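Local coordinates for flagellar protein FliT (PDB 3H3M), which probably acts as an export chaperone of the bacterial flagellum, binding flagellar proteins before their assembly, at residues Y24-A38 / L80-L94. Numbering follows the deposited sequence.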
loop_
_atom_site.group_PDB
_atom_site.type_symbol
_atom_site.label_atom_id
_atom_site.label_comp_id
_atom_site.label_asym_id
_atom_site.label_seq_id
_atom_site.Cartn_x
_atom_site.Cartn_y
_atom_site.Cartn_z
ATOM N N TYR A 24 -0.728 11.966 6.546
ATOM C CA TYR A 24 -0.296 11.449 5.276
ATOM C C TYR A 24 1.229 11.492 5.174
ATOM O O TYR A 24 1.859 10.594 4.630
ATOM C CB TYR A 24 -0.904 12.220 4.115
ATOM C CG TYR A 24 -2.341 11.851 3.795
ATOM C CD1 TYR A 24 -3.359 12.774 3.955
ATOM C CD2 TYR A 24 -2.680 10.585 3.328
ATOM C CE1 TYR A 24 -4.674 12.447 3.671
ATOM C CE2 TYR A 24 -4.003 10.252 3.044
ATOM C CZ TYR A 24 -4.994 11.193 3.209
ATOM O OH TYR A 24 -6.318 10.913 2.935
ATOM N N GLN A 25 1.817 12.561 5.691
ATOM C CA GLN A 25 3.269 12.704 5.664
ATOM C C GLN A 25 3.900 11.563 6.458
ATOM O O GLN A 25 4.780 10.885 5.968
ATOM C CB GLN A 25 3.665 14.079 6.220
ATOM C CG GLN A 25 5.150 14.309 6.265
ATOM C CD GLN A 25 5.728 14.452 4.901
ATOM O OE1 GLN A 25 5.486 15.463 4.241
ATOM N NE2 GLN A 25 6.507 13.456 4.454
ATOM N N ASP A 26 3.402 11.334 7.667
ATOM C CA ASP A 26 3.920 10.281 8.533
ATOM C C ASP A 26 3.824 8.914 7.930
ATOM O O ASP A 26 4.700 8.091 8.180
ATOM C CB ASP A 26 3.218 10.280 9.901
ATOM C CG ASP A 26 3.496 11.540 10.702
ATOM O OD1 ASP A 26 4.655 12.011 10.704
ATOM O OD2 ASP A 26 2.553 12.086 11.308
ATOM N N ILE A 27 2.741 8.649 7.194
ATOM C CA ILE A 27 2.551 7.356 6.499
ATOM C C ILE A 27 3.504 7.212 5.314
ATOM O O ILE A 27 4.054 6.121 5.073
ATOM C CB ILE A 27 1.072 7.115 5.994
ATOM C CG1 ILE A 27 0.093 6.954 7.175
ATOM C CG2 ILE A 27 1.005 5.854 5.064
ATOM C CD1 ILE A 27 -1.383 7.060 6.812
ATOM N N ALA A 28 3.692 8.298 4.580
ATOM C CA ALA A 28 4.706 8.343 3.572
ATOM C C ALA A 28 6.076 8.089 4.211
ATOM O O ALA A 28 6.872 7.312 3.702
ATOM C CB ALA A 28 4.666 9.680 2.825
ATOM N N ASN A 29 6.358 8.688 5.362
ATOM C CA ASN A 29 7.705 8.502 5.932
ATOM C C ASN A 29 7.884 7.058 6.355
ATOM O O ASN A 29 8.920 6.429 6.069
ATOM C CB ASN A 29 7.992 9.494 7.086
ATOM C CG ASN A 29 8.046 10.960 6.598
ATOM O OD1 ASN A 29 8.330 11.224 5.411
ATOM N ND2 ASN A 29 7.763 11.913 7.513
ATOM N N LEU A 30 6.842 6.528 6.984
ATOM C CA LEU A 30 6.843 5.165 7.444
ATOM C C LEU A 30 6.980 4.176 6.295
ATOM O O LEU A 30 7.759 3.256 6.379
ATOM C CB LEU A 30 5.574 4.881 8.220
ATOM C CG LEU A 30 5.537 3.466 8.752
ATOM C CD1 LEU A 30 6.716 3.136 9.651
ATOM C CD2 LEU A 30 4.230 3.266 9.462
ATOM N N THR A 31 6.242 4.400 5.208
ATOM C CA THR A 31 6.304 3.513 4.036
ATOM C C THR A 31 7.674 3.569 3.360
ATOM O O THR A 31 8.108 2.577 2.778
ATOM C CB THR A 31 5.145 3.785 3.034
ATOM O OG1 THR A 31 5.173 5.157 2.629
ATOM C CG2 THR A 31 3.817 3.473 3.671
ATOM N N SER A 32 8.365 4.711 3.486
ATOM C CA SER A 32 9.737 4.846 2.994
ATOM C C SER A 32 10.719 4.033 3.874
ATOM O O SER A 32 11.657 3.393 3.369
ATOM C CB SER A 32 10.155 6.326 2.915
ATOM O OG SER A 32 9.448 7.045 1.890
ATOM N N ARG A 33 10.507 4.050 5.186
ATOM C CA ARG A 33 11.250 3.149 6.077
ATOM C C ARG A 33 10.955 1.698 5.716
ATOM O O ARG A 33 11.869 0.861 5.676
ATOM C CB ARG A 33 10.909 3.422 7.556
ATOM C CG ARG A 33 11.797 4.504 8.197
ATOM C CD ARG A 33 11.340 4.863 9.578
ATOM N NE ARG A 33 10.313 5.896 9.485
ATOM C CZ ARG A 33 9.313 6.110 10.354
ATOM N NH1 ARG A 33 9.167 5.352 11.460
ATOM N NH2 ARG A 33 8.436 7.109 10.099
HETATM N N MSE A 34 9.704 1.370 5.396
HETATM C CA MSE A 34 9.421 -0.034 5.061
HETATM C C MSE A 34 10.198 -0.423 3.833
HETATM O O MSE A 34 10.762 -1.516 3.771
HETATM C CB MSE A 34 7.966 -0.309 4.787
HETATM C CG MSE A 34 7.101 -0.000 5.900
HETATM SE SE MSE A 34 5.327 -0.701 5.474
HETATM C CE MSE A 34 4.886 0.447 3.908
ATOM N N LEU A 35 10.194 0.473 2.858
ATOM C CA LEU A 35 10.981 0.275 1.612
ATOM C C LEU A 35 12.475 0.040 1.871
ATOM O O LEU A 35 13.032 -0.853 1.275
ATOM C CB LEU A 35 10.815 1.434 0.645
ATOM C CG LEU A 35 11.375 1.253 -0.772
ATOM C CD1 LEU A 35 11.069 -0.141 -1.343
ATOM C CD2 LEU A 35 10.864 2.371 -1.715
ATOM N N ALA A 36 13.093 0.835 2.746
ATOM C CA ALA A 36 14.488 0.621 3.123
ATOM C C ALA A 36 14.753 -0.778 3.742
ATOM O O ALA A 36 15.702 -1.437 3.368
ATOM C CB ALA A 36 15.008 1.779 4.076
ATOM N N ALA A 37 13.939 -1.213 4.690
ATOM C CA ALA A 37 13.997 -2.582 5.193
ATOM C C ALA A 37 13.829 -3.661 4.109
ATOM O O ALA A 37 14.554 -4.646 4.075
ATOM C CB ALA A 37 12.908 -2.784 6.289
ATOM N N ALA A 38 12.808 -3.533 3.292
ATOM C CA ALA A 38 12.595 -4.454 2.167
ATOM C C ALA A 38 13.831 -4.515 1.246
ATOM O O ALA A 38 14.271 -5.577 0.814
ATOM C CB ALA A 38 11.389 -4.001 1.373
ATOM N N LEU A 80 1.714 12.937 -1.709
ATOM C CA LEU A 80 1.911 11.997 -0.599
ATOM C C LEU A 80 1.317 10.617 -0.869
ATOM O O LEU A 80 1.995 9.601 -0.682
ATOM C CB LEU A 80 1.360 12.588 0.690
ATOM C CG LEU A 80 2.228 13.752 1.171
ATOM C CD1 LEU A 80 1.683 14.335 2.474
ATOM C CD2 LEU A 80 3.690 13.302 1.315
ATOM N N LEU A 81 0.096 10.583 -1.384
ATOM C CA LEU A 81 -0.522 9.336 -1.768
ATOM C C LEU A 81 0.249 8.617 -2.872
ATOM O O LEU A 81 0.538 7.442 -2.772
ATOM C CB LEU A 81 -1.961 9.573 -2.209
ATOM C CG LEU A 81 -2.888 9.988 -1.067
ATOM C CD1 LEU A 81 -4.383 9.973 -1.518
ATOM C CD2 LEU A 81 -2.669 9.068 0.114
ATOM N N VAL A 82 0.583 9.322 -3.937
ATOM C CA VAL A 82 1.343 8.682 -5.009
ATOM C C VAL A 82 2.594 8.049 -4.420
ATOM O O VAL A 82 2.947 6.930 -4.766
ATOM C CB VAL A 82 1.745 9.665 -6.078
ATOM C CG1 VAL A 82 2.936 9.148 -6.795
ATOM C CG2 VAL A 82 0.578 9.899 -7.029
ATOM N N ARG A 83 3.235 8.774 -3.508
ATOM C CA ARG A 83 4.441 8.290 -2.836
ATOM C C ARG A 83 4.188 7.056 -1.942
ATOM O O ARG A 83 5.011 6.114 -1.938
ATOM C CB ARG A 83 5.054 9.402 -2.005
ATOM C CG ARG A 83 6.274 8.967 -1.150
ATOM C CD ARG A 83 7.493 8.364 -1.992
ATOM N NE ARG A 83 7.884 9.193 -3.157
ATOM C CZ ARG A 83 8.846 10.137 -3.174
ATOM N NH1 ARG A 83 9.572 10.403 -2.091
ATOM N NH2 ARG A 83 9.096 10.819 -4.292
ATOM N N ILE A 84 3.085 7.083 -1.180
ATOM C CA ILE A 84 2.723 5.958 -0.298
ATOM C C ILE A 84 2.416 4.733 -1.148
ATOM O O ILE A 84 2.872 3.627 -0.868
ATOM C CB ILE A 84 1.438 6.270 0.535
ATOM C CG1 ILE A 84 1.650 7.398 1.557
ATOM C CG2 ILE A 84 0.908 5.037 1.266
ATOM C CD1 ILE A 84 0.335 8.022 2.029
ATOM N N LEU A 85 1.596 4.915 -2.174
ATOM C CA LEU A 85 1.287 3.810 -3.064
ATOM C C LEU A 85 2.552 3.274 -3.784
ATOM O O LEU A 85 2.744 2.064 -3.873
ATOM C CB LEU A 85 0.214 4.211 -4.071
ATOM C CG LEU A 85 -1.205 4.576 -3.543
ATOM C CD1 LEU A 85 -2.119 5.069 -4.714
ATOM C CD2 LEU A 85 -1.871 3.465 -2.707
ATOM N N GLU A 86 3.399 4.156 -4.310
ATOM C CA GLU A 86 4.650 3.730 -4.960
ATOM C C GLU A 86 5.543 2.931 -3.999
ATOM O O GLU A 86 6.189 1.939 -4.376
ATOM C CB GLU A 86 5.455 4.931 -5.454
ATOM C CG GLU A 86 4.971 5.578 -6.718
ATOM C CD GLU A 86 5.910 6.711 -7.199
ATOM O OE1 GLU A 86 6.697 7.253 -6.381
ATOM O OE2 GLU A 86 5.839 7.044 -8.408
ATOM N N ASN A 87 5.582 3.368 -2.749
ATOM C CA ASN A 87 6.340 2.645 -1.728
ATOM C C ASN A 87 5.788 1.284 -1.423
ATOM O O ASN A 87 6.537 0.306 -1.294
ATOM C CB ASN A 87 6.447 3.478 -0.470
ATOM C CG ASN A 87 7.487 4.544 -0.586
ATOM O OD1 ASN A 87 8.367 4.482 -1.477
ATOM N ND2 ASN A 87 7.425 5.542 0.323
ATOM N N ASP A 88 4.480 1.206 -1.372
ATOM C CA ASP A 88 3.782 -0.040 -1.122
ATOM C C ASP A 88 4.082 -0.997 -2.260
ATOM O O ASP A 88 4.428 -2.160 -2.042
ATOM C CB ASP A 88 2.280 0.241 -0.992
ATOM C CG ASP A 88 1.835 0.549 0.465
ATOM O OD1 ASP A 88 2.709 0.780 1.321
ATOM O OD2 ASP A 88 0.594 0.507 0.769
ATOM N N ALA A 89 3.994 -0.500 -3.493
ATOM C CA ALA A 89 4.276 -1.350 -4.677
ATOM C C ALA A 89 5.726 -1.835 -4.681
ATOM O O ALA A 89 6.010 -2.980 -5.000
ATOM C CB ALA A 89 3.953 -0.619 -5.950
ATOM N N ALA A 90 6.638 -0.940 -4.304
ATOM C CA ALA A 90 8.072 -1.213 -4.381
ATOM C C ALA A 90 8.457 -2.312 -3.364
ATOM O O ALA A 90 9.267 -3.180 -3.685
ATOM C CB ALA A 90 8.885 0.061 -4.202
ATOM N N VAL A 91 7.852 -2.289 -2.174
ATOM C CA VAL A 91 8.058 -3.350 -1.148
ATOM C C VAL A 91 7.643 -4.719 -1.690
ATOM O O VAL A 91 8.380 -5.701 -1.624
ATOM C CB VAL A 91 7.301 -3.055 0.236
ATOM C CG1 VAL A 91 7.284 -4.304 1.110
ATOM C CG2 VAL A 91 7.970 -1.865 1.067
ATOM N N ARG A 92 6.459 -4.768 -2.246
ATOM C CA ARG A 92 5.949 -5.980 -2.817
ATOM C C ARG A 92 6.875 -6.481 -3.934
ATOM O O ARG A 92 7.118 -7.679 -4.077
ATOM C CB ARG A 92 4.604 -5.628 -3.386
ATOM C CG ARG A 92 3.693 -6.723 -3.740
ATOM C CD ARG A 92 2.272 -6.205 -3.579
ATOM N NE ARG A 92 2.043 -5.153 -4.533
ATOM C CZ ARG A 92 1.279 -4.072 -4.338
ATOM N NH1 ARG A 92 0.647 -3.873 -3.171
ATOM N NH2 ARG A 92 1.141 -3.192 -5.345
ATOM N N ASP A 93 7.385 -5.557 -4.739
ATOM C CA ASP A 93 8.174 -5.914 -5.912
ATOM C C ASP A 93 9.591 -6.352 -5.515
ATOM O O ASP A 93 10.336 -6.845 -6.350
ATOM C CB ASP A 93 8.276 -4.725 -6.885
ATOM C CG ASP A 93 7.060 -4.597 -7.835
ATOM O OD1 ASP A 93 6.174 -5.474 -7.789
ATOM O OD2 ASP A 93 6.993 -3.617 -8.617
ATOM N N LEU A 94 9.984 -6.117 -4.263
ATOM C CA LEU A 94 11.279 -6.585 -3.778
ATOM C C LEU A 94 11.147 -7.968 -3.174
ATOM O O LEU A 94 11.989 -8.830 -3.394
ATOM C CB LEU A 94 11.891 -5.580 -2.766
ATOM C CG LEU A 94 12.384 -4.324 -3.472
ATOM C CD1 LEU A 94 12.687 -3.216 -2.515
ATOM C CD2 LEU A 94 13.579 -4.650 -4.271
#
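Ile84 is pressed as a knob between Tyr24, Ile27, Ala28 and Thr31, a tight part of the contact. Its CG1 lies against the backbone of Ala28, whose CA is 5.0 Å from the Ile84 CA, while CD1 reaches Ile27 CG2 at 3.8 Å and meets the Tyr24 ring at its edge. CD2 of Leu81 approaches the same ring obliquely, 3.4 Å from CE2; the phenol OH is hydrogen-bonded to Glu64. One turn on, Asn87 fills the next hole. With CG beside the backbone N, its ND2 is directed at two hydroxyls: the bond to Thr31 OG1 is nearly straight (3.2 Å, 170°) and lies in the amide plane, whereas that to Ser32 OG (3.0 Å) is bent and tilted from it. Ser32 OG donates to Ala28 O, which also takes the Ser32 backbone N-H from the other face of its plane. These knobs-into-holes join helices 20-39 and 72-105, whose segments 24-38 and 80-94 run nearly parallel, 23° apart, in an all-helical chain; helix 43-63 adds Leu60 to Tyr24 and Tyr53 to Thr31. Asp88 OD1 lies beside CE of selenomethionine Met34 and has a long, weak ion pair with Arg92 NH1 of the second subunit, which packs on Met34. A third knob, Leu35, its CG opposite the backbone N (chi1 -170°), sits among Asn87, Ala90, Val91 and Leu94, tight at CD1 on Ala90 CB (3.6 Å) although partly exposed. Gln25, Arg83 and the rim of Leu94 line the looser flank; Arg83 brings just its CG near Ala28 and makes a long salt bridge to Glu86.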